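Local coordinates for copper-transporting atpase (Sulfolobus solfataricus, PDB 2YJ6), which probably couples ATP hydrolysis to the transport of heavy-metal cations such as copper across the cell membrane, this piece being its catalytic nucleotide-binding and phosphorylation unit, at residues G198-M203 with L216-V221. The protein carries 1 engineered substitution. Numbering follows the deposited sequence.
Sequences GNKVLM and LADVSV
Asp218 uses both carboxylate oxygens where strand 201-205 begins, one on Val201 and one on Lys200 just before it. OD2 accepts the backbone N-H of Val201 on its anti side, 2.8 Å from N, in a nearly straight bond. OD1 forms a salt bridge with Lys200 NZ at 3.2 Å, the ammonium standing above the carboxylate plane. The lysine gets there by a bend at chi2 (-49°), which carries CD past the carboxylate. With an alanine here in place of Asp218, the Val201 N-H would probably lose its acceptor and the Lys200 ammonium this counter-charge. Beyond this point the backbones pair as parallel strands: Val219 N bonds to Val201 O, Met203 N to Val219 O (3.0 Å), and Val221 N to Met203 O. On one face Leu202 CD1 packs against Val219 CG1 at 3.6 Å; on the other, Met203 CB meets Ala217 CB. In the second shell, Asp29 OD2 accepts the Lys200 N-H and Asp235 OD2 that of Ser220. Strands 201-205 and 219-223, joined through helix 211-216, make a parallel beta-alpha-beta unit of the HAD-type phosphorylation domain. Strand 30-34 flanks 201-205, strand 236-238 flanks 219-223, and Met203 packs on Ile191 of helix 184-196 and Leu214 of helix 211-216.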
loop_
_atom_site.group_PDB
_atom_site.type_symbol
_atom_site.label_atom_id
_atom_site.label_comp_id
_atom_site.label_asym_id
_atom_site.label_seq_id
_atom_site.Cartn_x
_atom_site.Cartn_y
_atom_site.Cartn_z
ATOM N N GLY A 198 16.339 1.875 22.279
ATOM C CA GLY A 198 17.413 2.703 21.772
ATOM C C GLY A 198 17.149 3.521 20.529
ATOM O O GLY A 198 17.627 4.649 20.409
ATOM N N ASN A 199 16.391 2.955 19.599
ATOM C CA ASN A 199 16.299 3.500 18.247
ATOM C C ASN A 199 15.437 4.751 18.101
ATOM O O ASN A 199 14.419 4.884 18.767
ATOM C CB ASN A 199 15.811 2.408 17.304
ATOM C CG ASN A 199 16.694 1.178 17.347
ATOM O OD1 ASN A 199 17.324 0.819 16.352
ATOM N ND2 ASN A 199 16.755 0.532 18.509
ATOM N N LYS A 200 15.865 5.670 17.236
ATOM C CA LYS A 200 15.074 6.850 16.904
ATOM C C LYS A 200 14.484 6.670 15.503
ATOM O O LYS A 200 15.215 6.534 14.520
ATOM C CB LYS A 200 15.926 8.115 16.981
ATOM C CG LYS A 200 16.190 8.589 18.406
ATOM C CD LYS A 200 14.892 8.630 19.187
ATOM C CE LYS A 200 14.961 9.618 20.333
ATOM N NZ LYS A 200 13.626 9.750 20.998
ATOM N N VAL A 201 13.159 6.662 15.412
ATOM C CA VAL A 201 12.507 6.125 14.220
ATOM C C VAL A 201 11.815 7.158 13.329
ATOM O O VAL A 201 10.906 7.865 13.762
ATOM C CB VAL A 201 11.509 5.005 14.604
ATOM C CG1 VAL A 201 10.752 4.506 13.381
ATOM C CG2 VAL A 201 12.245 3.863 15.278
ATOM N N LEU A 202 12.256 7.231 12.077
ATOM C CA LEU A 202 11.513 7.943 11.048
ATOM C C LEU A 202 10.712 6.959 10.159
ATOM O O LEU A 202 11.263 5.981 9.626
ATOM C CB LEU A 202 12.441 8.816 10.212
ATOM C CG LEU A 202 11.685 9.702 9.217
ATOM C CD1 LEU A 202 12.434 10.989 8.934
ATOM C CD2 LEU A 202 11.368 8.939 7.925
ATOM N N MET A 203 9.413 7.213 10.027
ATOM C CA MET A 203 8.520 6.305 9.301
ATOM C C MET A 203 7.735 7.023 8.208
ATOM O O MET A 203 7.228 8.117 8.428
ATOM C CB MET A 203 7.541 5.582 10.241
ATOM C CG MET A 203 6.498 4.744 9.474
ATOM S SD MET A 203 5.281 3.809 10.427
ATOM C CE MET A 203 6.209 2.326 10.747
ATOM N N LEU A 216 2.997 7.073 16.458
ATOM C CA LEU A 216 3.955 6.602 17.433
ATOM C C LEU A 216 5.422 6.870 17.050
ATOM O O LEU A 216 6.305 6.800 17.902
ATOM C CB LEU A 216 3.733 5.103 17.595
ATOM C CG LEU A 216 3.984 4.353 18.886
ATOM C CD1 LEU A 216 3.638 5.200 20.114
ATOM C CD2 LEU A 216 3.139 3.094 18.803
ATOM N N ALA A 217 5.702 7.148 15.781
ATOM C CA ALA A 217 7.108 7.307 15.375
ATOM C C ALA A 217 7.661 8.666 15.796
ATOM O O ALA A 217 6.902 9.613 16.038
ATOM C CB ALA A 217 7.277 7.116 13.900
ATOM N N ASP A 218 8.987 8.750 15.893
ATOM C CA ASP A 218 9.655 9.987 16.286
ATOM C C ASP A 218 9.430 11.094 15.252
ATOM O O ASP A 218 9.141 12.237 15.613
ATOM C CB ASP A 218 11.157 9.737 16.565
ATOM C CG ASP A 218 11.378 8.851 17.807
ATOM O OD1 ASP A 218 11.154 9.332 18.950
ATOM O OD2 ASP A 218 11.718 7.661 17.640
ATOM N N VAL A 219 9.580 10.746 13.973
ATOM C CA VAL A 219 9.287 11.657 12.876
ATOM C C VAL A 219 8.432 10.926 11.835
ATOM O O VAL A 219 8.859 9.922 11.277
ATOM C CB VAL A 219 10.563 12.178 12.173
ATOM C CG1 VAL A 219 10.193 12.940 10.889
ATOM C CG2 VAL A 219 11.393 13.065 13.110
ATOM N N SER A 220 7.230 11.437 11.580
ATOM C CA SER A 220 6.339 10.812 10.627
ATOM C C SER A 220 6.312 11.546 9.287
ATOM O O SER A 220 6.320 12.782 9.247
ATOM C CB SER A 220 4.930 10.689 11.218
ATOM O OG SER A 220 4.478 11.930 11.717
ATOM N N VAL A 221 6.285 10.767 8.202
ATOM C CA VAL A 221 6.140 11.285 6.836
ATOM C C VAL A 221 4.944 10.633 6.103
ATOM O O VAL A 221 4.879 9.401 5.964
ATOM C CB VAL A 221 7.409 11.056 5.975
ATOM C CG1 VAL A 221 7.198 11.601 4.539
ATOM C CG2 VAL A 221 8.661 11.684 6.623
#